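Local structure of ribonucleoside triphosphate reductase (Lactobacillus leichmannii, 1L1L) at residues P508-D519 and A633-W642; M563-L571 and A612-A623. The protein reduces ribonucleoside triphosphates to the corresponding 2'-deoxyribonucleotides, as an allosterically regulated monomer that depends on vitamin B12. All coordinates share one frame; numbering follows the deposited sequence.

Interaction 1. Residues P508-D519 and A633-W642; sequences PVYDKRAIKMVD and ATQAFLQTYW
Phe637 drives one edge of its ring into the face of Tyr510 in a T-shaped (edge-to-face) pair, centroids 4.7 Å apart and planes inclined by 59°. The leading atom is Phe637 CD1, 3.3 Å from Tyr510 CG, while Phe637 CB lies over the same tyrosine ring as a CH-pi donor. With CG anti to the backbone N (chi1 179°), the phenylalanine reaches across to helix 512-519, where its CZ meets Ala514 CB at 3.5 Å and its CE1 abuts Ile515 CG1. Tyr510 is fixed at its far end as well: its OH donates to Ala633 O (2.7 Å), which also receives the helical bond from Phe637 N, the two donors arriving from opposite faces of the carbonyl plane. The contact thus joins the end of a beta hairpin strand, and the helix that follows it, to helix 633-641; the two helix segments run in roughly the same direction, inclined by 44° with axes 10.3 Å apart. Farther along, Ile515 CG1 sits 3.9 Å above the centre of the Tyr641 ring, and Val518 CG2 packs on Tyr641 CB at 3.8 Å. Against this buried packing stands the exposed outer side of helix 512-519, where Lys512, Arg513 and Lys516 point away from 633-642. At the margin, Asp519 barely touches the partner helix, and its carboxylate turns instead to Arg389, which also bonds Tyr641 O.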
loop_
_atom_site.group_PDB
_atom_site.type_symbol
_atom_site.label_atom_id
_atom_site.label_comp_id
_atom_site.label_asym_id
_atom_site.label_seq_id
_atom_site.Cartn_x
_atom_site.Cartn_y
_atom_site.Cartn_z
ATOM N N PRO A 508 23.829 -0.582 19.290
ATOM C CA PRO A 508 24.403 0.191 18.190
ATOM C C PRO A 508 24.856 1.591 18.580
ATOM O O PRO A 508 24.317 2.196 19.504
ATOM C CB PRO A 508 23.259 0.235 17.186
ATOM C CG PRO A 508 22.058 0.350 18.091
ATOM C CD PRO A 508 22.365 -0.710 19.129
ATOM N N VAL A 509 25.859 2.093 17.868
ATOM C CA VAL A 509 26.359 3.448 18.081
ATOM C C VAL A 509 25.953 4.195 16.818
ATOM O O VAL A 509 26.373 3.843 15.711
ATOM C CB VAL A 509 27.894 3.485 18.225
ATOM C CG1 VAL A 509 28.354 4.904 18.530
ATOM C CG2 VAL A 509 28.333 2.543 19.323
ATOM N N TYR A 510 25.115 5.210 16.982
ATOM C CA TYR A 510 24.634 5.984 15.853
ATOM C C TYR A 510 25.467 7.221 15.600
ATOM O O TYR A 510 26.007 7.828 16.531
ATOM C CB TYR A 510 23.195 6.432 16.086
ATOM C CG TYR A 510 22.208 5.310 16.239
ATOM C CD1 TYR A 510 22.044 4.356 15.233
ATOM C CD2 TYR A 510 21.417 5.213 17.386
ATOM C CE1 TYR A 510 21.103 3.327 15.368
ATOM C CE2 TYR A 510 20.484 4.200 17.531
ATOM C CZ TYR A 510 20.328 3.261 16.520
ATOM O OH TYR A 510 19.385 2.273 16.663
ATOM N N ASP A 511 25.545 7.601 14.329
ATOM C CA ASP A 511 26.277 8.782 13.936
ATOM C C ASP A 511 25.388 9.937 14.391
ATOM O O ASP A 511 24.342 10.192 13.801
ATOM C CB ASP A 511 26.455 8.802 12.418
ATOM C CG ASP A 511 27.495 9.799 11.973
ATOM O OD1 ASP A 511 27.317 11.008 12.252
ATOM O OD2 ASP A 511 28.491 9.370 11.349
ATOM N N LYS A 512 25.807 10.617 15.456
ATOM C CA LYS A 512 25.052 11.728 16.031
ATOM C C LYS A 512 24.668 12.823 15.036
ATOM O O LYS A 512 23.758 13.616 15.300
ATOM C CB LYS A 512 25.839 12.326 17.205
ATOM C CG LYS A 512 26.150 11.307 18.306
ATOM C CD LYS A 512 26.853 11.926 19.523
ATOM C CE LYS A 512 28.307 12.320 19.243
ATOM N NZ LYS A 512 28.450 13.508 18.339
ATOM N N ARG A 513 25.360 12.872 13.900
ATOM C CA ARG A 513 25.046 13.861 12.873
ATOM C C ARG A 513 23.665 13.521 12.305
ATOM O O ARG A 513 22.842 14.404 12.064
ATOM C CB ARG A 513 26.096 13.820 11.745
ATOM C CG ARG A 513 27.488 14.354 12.124
ATOM C CD ARG A 513 28.503 14.136 10.994
ATOM N NE ARG A 513 28.793 12.717 10.788
ATOM C CZ ARG A 513 29.476 12.216 9.760
ATOM N NH1 ARG A 513 29.958 13.011 8.819
ATOM N NH2 ARG A 513 29.677 10.905 9.672
ATOM N N ALA A 514 23.411 12.228 12.115
ATOM C CA ALA A 514 22.131 11.761 11.566
ATOM C C ALA A 514 20.927 12.176 12.409
ATOM O O ALA A 514 19.871 12.522 11.881
ATOM C CB ALA A 514 22.156 10.251 11.411
ATOM N N ILE A 515 21.089 12.138 13.725
ATOM C CA ILE A 515 20.016 12.518 14.635
ATOM C C ILE A 515 19.538 13.942 14.369
ATOM O O ILE A 515 18.334 14.205 14.259
ATOM C CB ILE A 515 20.484 12.416 16.097
ATOM C CG1 ILE A 515 20.805 10.959 16.437
ATOM C CG2 ILE A 515 19.421 12.967 17.026
ATOM C CD1 ILE A 515 21.402 10.770 17.813
ATOM N N LYS A 516 20.486 14.864 14.264
ATOM C CA LYS A 516 20.145 16.257 14.026
ATOM C C LYS A 516 19.434 16.484 12.697
ATOM O O LYS A 516 18.410 17.161 12.647
ATOM C CB LYS A 516 21.400 17.139 14.086
ATOM C CG LYS A 516 21.074 18.622 14.078
ATOM C CD LYS A 516 20.130 18.953 15.233
ATOM C CE LYS A 516 19.593 20.371 15.140
ATOM N NZ LYS A 516 18.627 20.652 16.244
ATOM N N MET A 517 19.973 15.926 11.618
ATOM C CA MET A 517 19.346 16.117 10.323
ATOM C C MET A 517 17.925 15.552 10.240
ATOM O O MET A 517 17.048 16.192 9.663
ATOM C CB MET A 517 20.237 15.575 9.189
ATOM C CG MET A 517 21.024 14.309 9.472
ATOM S SD MET A 517 22.574 14.224 8.475
ATOM C CE MET A 517 21.953 13.843 6.856
ATOM N N VAL A 518 17.670 14.385 10.830
ATOM C CA VAL A 518 16.309 13.847 10.761
ATOM C C VAL A 518 15.399 14.564 11.749
ATOM O O VAL A 518 14.223 14.786 11.465
ATOM C CB VAL A 518 16.255 12.314 11.014
ATOM C CG1 VAL A 518 17.135 11.593 10.001
ATOM C CG2 VAL A 518 16.669 11.993 12.431
ATOM N N ASP A 519 15.948 14.953 12.897
ATOM C CA ASP A 519 15.162 15.658 13.900
ATOM C C ASP A 519 14.653 17.019 13.399
ATOM O O ASP A 519 13.538 17.424 13.713
ATOM C CB ASP A 519 15.991 15.847 15.173
ATOM C CG ASP A 519 15.220 16.557 16.267
ATOM O OD1 ASP A 519 14.203 16.004 16.739
ATOM O OD2 ASP A 519 15.627 17.674 16.654
ATOM N N ALA A 633 18.958 -2.199 14.183
ATOM C CA ALA A 633 19.415 -0.910 14.706
ATOM C C ALA A 633 19.022 0.245 13.797
ATOM O O ALA A 633 18.637 1.313 14.272
ATOM C CB ALA A 633 20.932 -0.914 14.897
ATOM N N THR A 634 19.106 0.032 12.487
ATOM C CA THR A 634 18.755 1.089 11.545
ATOM C C THR A 634 17.265 1.419 11.617
ATOM O O THR A 634 16.885 2.590 11.633
ATOM C CB THR A 634 19.137 0.688 10.110
ATOM O OG1 THR A 634 20.537 0.393 10.063
ATOM C CG2 THR A 634 18.823 1.800 9.144
ATOM N N GLN A 635 16.414 0.391 11.657
ATOM C CA GLN A 635 14.983 0.625 11.762
ATOM C C GLN A 635 14.694 1.337 13.084
ATOM O O GLN A 635 13.889 2.262 13.136
ATOM C CB GLN A 635 14.208 -0.703 11.704
ATOM C CG GLN A 635 12.750 -0.602 12.162
ATOM C CD GLN A 635 12.023 -1.953 12.142
ATOM O OE1 GLN A 635 12.575 -2.971 12.557
ATOM N NE2 GLN A 635 10.781 -1.956 11.677
ATOM N N ALA A 636 15.359 0.901 14.148
ATOM C CA ALA A 636 15.167 1.488 15.477
ATOM C C ALA A 636 15.548 2.963 15.504
ATOM O O ALA A 636 14.900 3.773 16.174
ATOM C CB ALA A 636 15.985 0.722 16.512
ATOM N N PHE A 637 16.608 3.307 14.784
ATOM C CA PHE A 637 17.065 4.686 14.726
ATOM C C PHE A 637 15.943 5.566 14.192
ATOM O O PHE A 637 15.546 6.550 14.827
ATOM C CB PHE A 637 18.297 4.809 13.815
ATOM C CG PHE A 637 18.811 6.215 13.686
ATOM C CD1 PHE A 637 19.646 6.755 14.654
ATOM C CD2 PHE A 637 18.435 7.008 12.606
ATOM C CE1 PHE A 637 20.104 8.065 14.556
ATOM C CE2 PHE A 637 18.885 8.329 12.493
ATOM C CZ PHE A 637 19.720 8.857 13.469
ATOM N N LEU A 638 15.407 5.192 13.033
ATOM C CA LEU A 638 14.338 5.966 12.412
ATOM C C LEU A 638 13.064 6.011 13.260
ATOM O O LEU A 638 12.342 7.006 13.260
ATOM C CB LEU A 638 14.036 5.402 11.018
ATOM C CG LEU A 638 15.229 5.467 10.058
ATOM C CD1 LEU A 638 14.948 4.661 8.801
ATOM C CD2 LEU A 638 15.520 6.922 9.717
ATOM N N GLN A 639 12.787 4.938 13.990
ATOM C CA GLN A 639 11.588 4.900 14.828
ATOM C C GLN A 639 11.794 5.793 16.058
ATOM O O GLN A 639 10.850 6.360 16.598
ATOM C CB GLN A 639 11.307 3.458 15.277
ATOM C CG GLN A 639 10.060 3.307 16.142
ATOM C CD GLN A 639 8.794 3.652 15.394
ATOM O OE1 GLN A 639 8.285 2.857 14.599
ATOM N NE2 GLN A 639 8.282 4.853 15.627
ATOM N N THR A 640 13.043 5.925 16.475
ATOM C CA THR A 640 13.387 6.720 17.649
ATOM C C THR A 640 13.471 8.219 17.361
ATOM O O THR A 640 12.903 9.024 18.095
ATOM C CB THR A 640 14.735 6.237 18.253
ATOM O OG1 THR A 640 14.617 4.859 18.631
ATOM C CG2 THR A 640 15.123 7.051 19.471
ATOM N N TYR A 641 14.144 8.595 16.276
ATOM C CA TYR A 641 14.308 10.015 15.967
ATOM C C TYR A 641 13.524 10.621 14.793
ATOM O O TYR A 641 13.507 11.846 14.632
ATOM C CB TYR A 641 15.801 10.315 15.775
ATOM C CG TYR A 641 16.702 9.817 16.890
ATOM C CD1 TYR A 641 17.375 8.603 16.779
ATOM C CD2 TYR A 641 16.883 10.563 18.057
ATOM C CE1 TYR A 641 18.210 8.142 17.799
ATOM C CE2 TYR A 641 17.709 10.114 19.080
ATOM C CZ TYR A 641 18.369 8.903 18.946
ATOM O OH TYR A 641 19.180 8.448 19.968
ATOM N N TRP A 642 12.867 9.798 13.979
ATOM C CA TRP A 642 12.133 10.325 12.827
ATOM C C TRP A 642 10.622 10.094 12.742
ATOM O O TRP A 642 9.840 11.041 12.677
ATOM C CB TRP A 642 12.780 9.809 11.532
ATOM C CG TRP A 642 11.935 10.011 10.297
ATOM C CD1 TRP A 642 11.313 9.032 9.562
ATOM C CD2 TRP A 642 11.571 11.255 9.688
ATOM N NE1 TRP A 642 10.587 9.593 8.545
ATOM C CE2 TRP A 642 10.726 10.954 8.597
ATOM C CE3 TRP A 642 11.872 12.598 9.960
ATOM C CZ2 TRP A 642 10.179 11.947 7.773
ATOM C CZ3 TRP A 642 11.323 13.587 9.138
ATOM C CH2 TRP A 642 10.490 13.255 8.062
#

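Interaction 2. Residues M563-L571 and A612-A623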
loop_
_atom_site.group_PDB
_atom_site.type_symbol
_atom_site.label_atom_id
_atom_site.label_comp_id
_atom_site.label_asym_id
_atom_site.label_seq_id
_atom_site.Cartn_x
_atom_site.Cartn_y
_atom_site.Cartn_z
ATOM N N MET A 563 14.100 2.794 3.852
ATOM C CA MET A 563 15.365 2.675 4.560
ATOM C C MET A 563 16.188 1.484 4.074
ATOM O O MET A 563 17.266 1.222 4.601
ATOM C CB MET A 563 15.128 2.523 6.062
ATOM C CG MET A 563 14.327 1.288 6.436
ATOM S SD MET A 563 14.588 0.831 8.158
ATOM C CE MET A 563 15.808 -0.458 7.962
ATOM N N HIS A 564 15.679 0.766 3.076
ATOM C CA HIS A 564 16.370 -0.405 2.531
ATOM C C HIS A 564 17.733 -0.074 1.906
ATOM O O HIS A 564 17.975 1.047 1.466
ATOM C CB HIS A 564 15.522 -1.074 1.447
ATOM C CG HIS A 564 14.277 -1.727 1.957
ATOM N ND1 HIS A 564 13.922 -1.723 3.288
ATOM C CD2 HIS A 564 13.319 -2.434 1.313
ATOM C CE1 HIS A 564 12.801 -2.403 3.443
ATOM N NE2 HIS A 564 12.415 -2.846 2.260
ATOM N N PHE A 565 18.603 -1.073 1.859
ATOM C CA PHE A 565 19.922 -0.927 1.261
ATOM C C PHE A 565 19.797 -1.418 -0.172
ATOM O O PHE A 565 18.805 -2.046 -0.535
ATOM C CB PHE A 565 20.941 -1.766 2.024
ATOM C CG PHE A 565 21.268 -1.224 3.383
ATOM C CD1 PHE A 565 22.256 -0.248 3.537
ATOM C CD2 PHE A 565 20.568 -1.652 4.509
ATOM C CE1 PHE A 565 22.539 0.292 4.791
ATOM C CE2 PHE A 565 20.847 -1.115 5.771
ATOM C CZ PHE A 565 21.835 -0.142 5.910
ATOM N N HIS A 566 20.796 -1.132 -0.994
ATOM C CA HIS A 566 20.763 -1.559 -2.386
ATOM C C HIS A 566 21.076 -3.043 -2.535
ATOM O O HIS A 566 21.833 -3.614 -1.746
ATOM C CB HIS A 566 21.770 -0.744 -3.192
ATOM C CG HIS A 566 21.348 0.669 -3.427
ATOM N ND1 HIS A 566 20.347 1.007 -4.313
ATOM C CD2 HIS A 566 21.779 1.832 -2.882
ATOM C CE1 HIS A 566 20.181 2.318 -4.306
ATOM N NE2 HIS A 566 21.036 2.842 -3.445
ATOM N N TYR A 567 20.484 -3.669 -3.544
ATOM C CA TYR A 567 20.750 -5.074 -3.789
ATOM C C TYR A 567 22.220 -5.258 -4.161
ATOM O O TYR A 567 22.816 -6.286 -3.850
ATOM C CB TYR A 567 19.843 -5.602 -4.905
ATOM C CG TYR A 567 20.085 -7.053 -5.235
ATOM C CD1 TYR A 567 21.001 -7.423 -6.218
ATOM C CD2 TYR A 567 19.425 -8.062 -4.535
ATOM C CE1 TYR A 567 21.256 -8.759 -6.495
ATOM C CE2 TYR A 567 19.673 -9.398 -4.805
ATOM C CZ TYR A 567 20.589 -9.740 -5.787
ATOM O OH TYR A 567 20.829 -11.064 -6.062
ATOM N N GLY A 568 22.799 -4.249 -4.815
ATOM C CA GLY A 568 24.201 -4.310 -5.220
ATOM C C GLY A 568 24.739 -2.974 -5.721
ATOM O O GLY A 568 23.970 -2.125 -6.157
ATOM N N ALA A 569 26.055 -2.790 -5.672
ATOM C CA ALA A 569 26.695 -1.541 -6.114
ATOM C C ALA A 569 26.510 -1.294 -7.610
ATOM O O ALA A 569 26.114 -0.207 -8.036
ATOM C CB ALA A 569 28.178 -1.582 -5.785
ATOM N N TYR A 570 26.818 -2.313 -8.399
ATOM C CA TYR A 570 26.684 -2.250 -9.845
ATOM C C TYR A 570 25.840 -3.454 -10.237
ATOM O O TYR A 570 26.167 -4.590 -9.893
ATOM C CB TYR A 570 28.058 -2.335 -10.505
ATOM C CG TYR A 570 28.954 -1.166 -10.188
ATOM C CD1 TYR A 570 28.766 0.070 -10.808
ATOM C CD2 TYR A 570 29.980 -1.284 -9.252
ATOM C CE1 TYR A 570 29.578 1.156 -10.506
ATOM C CE2 TYR A 570 30.797 -0.201 -8.941
ATOM C CZ TYR A 570 30.589 1.015 -9.572
ATOM O OH TYR A 570 31.391 2.095 -9.261
ATOM N N LEU A 571 24.759 -3.209 -10.961
ATOM C CA LEU A 571 23.878 -4.297 -11.348
ATOM C C LEU A 571 23.284 -4.131 -12.733
ATOM O O LEU A 571 23.271 -3.039 -13.297
ATOM C CB LEU A 571 22.695 -4.379 -10.379
ATOM C CG LEU A 571 22.856 -4.541 -8.870
ATOM C CD1 LEU A 571 21.573 -4.086 -8.196
ATOM C CD2 LEU A 571 23.162 -5.987 -8.527
ATOM N N ALA A 612 24.636 2.257 -8.130
ATOM C CA ALA A 612 24.049 2.794 -6.912
ATOM C C ALA A 612 24.904 3.924 -6.367
ATOM O O ALA A 612 26.122 3.935 -6.538
ATOM C CB ALA A 612 23.911 1.700 -5.866
ATOM N N VAL A 613 24.247 4.882 -5.723
ATOM C CA VAL A 613 24.940 6.005 -5.116
ATOM C C VAL A 613 25.957 5.452 -4.130
ATOM O O VAL A 613 25.692 4.462 -3.438
ATOM C CB VAL A 613 23.958 6.905 -4.353
ATOM C CG1 VAL A 613 24.703 8.013 -3.642
ATOM C CG2 VAL A 613 22.942 7.484 -5.316
ATOM N N GLY A 614 27.128 6.075 -4.080
ATOM C CA GLY A 614 28.157 5.628 -3.161
ATOM C C GLY A 614 28.688 4.244 -3.465
ATOM O O GLY A 614 29.292 3.604 -2.604
ATOM N N ALA A 615 28.473 3.789 -4.695
ATOM C CA ALA A 615 28.919 2.471 -5.126
ATOM C C ALA A 615 30.389 2.194 -4.811
ATOM O O ALA A 615 30.757 1.066 -4.467
ATOM C CB ALA A 615 28.667 2.308 -6.624
ATOM N N ASP A 616 31.225 3.224 -4.918
ATOM C CA ASP A 616 32.654 3.069 -4.668
ATOM C C ASP A 616 33.110 3.499 -3.280
ATOM O O ASP A 616 34.304 3.686 -3.044
ATOM C CB ASP A 616 33.453 3.829 -5.730
ATOM C CG ASP A 616 33.219 3.285 -7.118
ATOM O OD1 ASP A 616 33.326 2.050 -7.289
ATOM O OD2 ASP A 616 32.932 4.085 -8.035
ATOM N N ASN A 617 32.162 3.661 -2.365
ATOM C CA ASN A 617 32.495 4.046 -1.003
ATOM C C ASN A 617 32.715 2.756 -0.223
ATOM O O ASN A 617 31.904 1.833 -0.293
ATOM C CB ASN A 617 31.354 4.840 -0.372
ATOM C CG ASN A 617 31.688 5.327 1.022
ATOM O OD1 ASN A 617 32.198 4.574 1.849
ATOM N ND2 ASN A 617 31.389 6.588 1.294
ATOM N N PRO A 618 33.819 2.670 0.528
ATOM C CA PRO A 618 34.079 1.450 1.299
ATOM C C PRO A 618 33.000 1.202 2.356
ATOM O O PRO A 618 32.904 0.107 2.910
ATOM C CB PRO A 618 35.455 1.714 1.904
ATOM C CG PRO A 618 35.471 3.217 2.049
ATOM C CD PRO A 618 34.863 3.682 0.761
ATOM N N ASN A 619 32.196 2.227 2.631
ATOM C CA ASN A 619 31.115 2.113 3.601
ATOM C C ASN A 619 29.823 1.693 2.913
ATOM O O ASN A 619 28.780 1.560 3.557
ATOM C CB ASN A 619 30.893 3.435 4.345
ATOM C CG ASN A 619 31.948 3.687 5.403
ATOM O OD1 ASN A 619 32.241 2.813 6.224
ATOM N ND2 ASN A 619 32.521 4.883 5.397
ATOM N N PHE A 620 29.896 1.499 1.598
ATOM C CA PHE A 620 28.733 1.072 0.836
ATOM C C PHE A 620 28.403 -0.341 1.279
ATOM O O PHE A 620 29.293 -1.188 1.364
ATOM C CB PHE A 620 29.028 1.044 -0.664
ATOM C CG PHE A 620 27.867 0.559 -1.489
ATOM C CD1 PHE A 620 26.832 1.423 -1.829
ATOM C CD2 PHE A 620 27.775 -0.775 -1.864
ATOM C CE1 PHE A 620 25.716 0.963 -2.527
ATOM C CE2 PHE A 620 26.664 -1.251 -2.560
ATOM C CZ PHE A 620 25.631 -0.382 -2.892
ATOM N N ALA A 621 27.129 -0.600 1.544
ATOM C CA ALA A 621 26.714 -1.926 1.977
ATOM C C ALA A 621 25.563 -2.438 1.123
ATOM O O ALA A 621 24.572 -1.737 0.929
ATOM C CB ALA A 621 26.295 -1.884 3.437
ATOM N N SER A 622 25.703 -3.655 0.602
ATOM C CA SER A 622 24.643 -4.249 -0.209
ATOM C C SER A 622 23.757 -5.057 0.738
ATOM O O SER A 622 24.249 -5.617 1.717
ATOM C CB SER A 622 25.237 -5.152 -1.290
ATOM O OG SER A 622 26.050 -6.156 -0.715
ATOM N N ALA A 623 22.462 -5.113 0.439
ATOM C CA ALA A 623 21.488 -5.812 1.277
ATOM C C ALA A 623 21.931 -7.199 1.727
ATOM O O ALA A 623 21.670 -7.604 2.861
ATOM C CB ALA A 623 20.144 -5.903 0.553
HETATM O O HOH W 1 22.970 0.381 -0.021
#
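Ala612 and Ala569 meet through a nearly linear backbone bond, Ala612 N to Ala569 O at 2.9 Å (N-H...O angle 175°), just as the chain of 563-571 enters its strand. Beside this bond, Ala612 CB lies over the centre of the His566 imidazole, 3.7 Å from its centroid. The ring's NE2 is engaged by Asp479 of helix 477-485. The backbone of His566 is satisfied at both polar atoms: its O accepts from Ala623 N at 2.7 Å, and its N donates to a water that in turn donates to Ala621 O. Ser622 CA adds a CA-H...O contact to the same carbonyl oxygen of His566.

Between these bonds Phe620 inserts its ring, CE2 reaching Ala569 CB at 3.6 Å. Beyond Ala569, Tyr570 OH donates to Asp616 OD1 (2.8 Å), approaching on the syn side but 32° out of the carboxylate plane, while Ala615 CB packs over the tyrosine's face. Asp616 OD2 has long, weak ion pairs with Lys611 and Lys695. Two direct main-chain bonds and a bridging water thus join the largely irregular segments, alongside the packing of His566, Phe620 and Tyr570, and the tyrosine donor together with the two lysines would probably favour the ionised form of Asp616.

How the interactions relate
From the N terminus, the chain first runs through 508-519, where the hairpin strand 504-510 passes into helix 512-536. It then reaches 563-571, extends into the antiparallel sheet through strands 570-578 and 603-611, and returns in loop 612-623, closing the shorter loop of interaction 2. Helix 628-641 follows shortly after and packs back on 508-519, so interaction 1 closes the longer loop and interaction 2 nests inside it. Their centres lie about 19 Å apart, yet they touch: Met563 packs against Thr634, Gln635 and Leu638, with its CB 3.5 Å from Leu638 CD1. Interaction 1 ties hairpin and helix 512-536 to helix 628-641; interaction 2 ties the approach to strand 570-578 to the loop after strand 603-611.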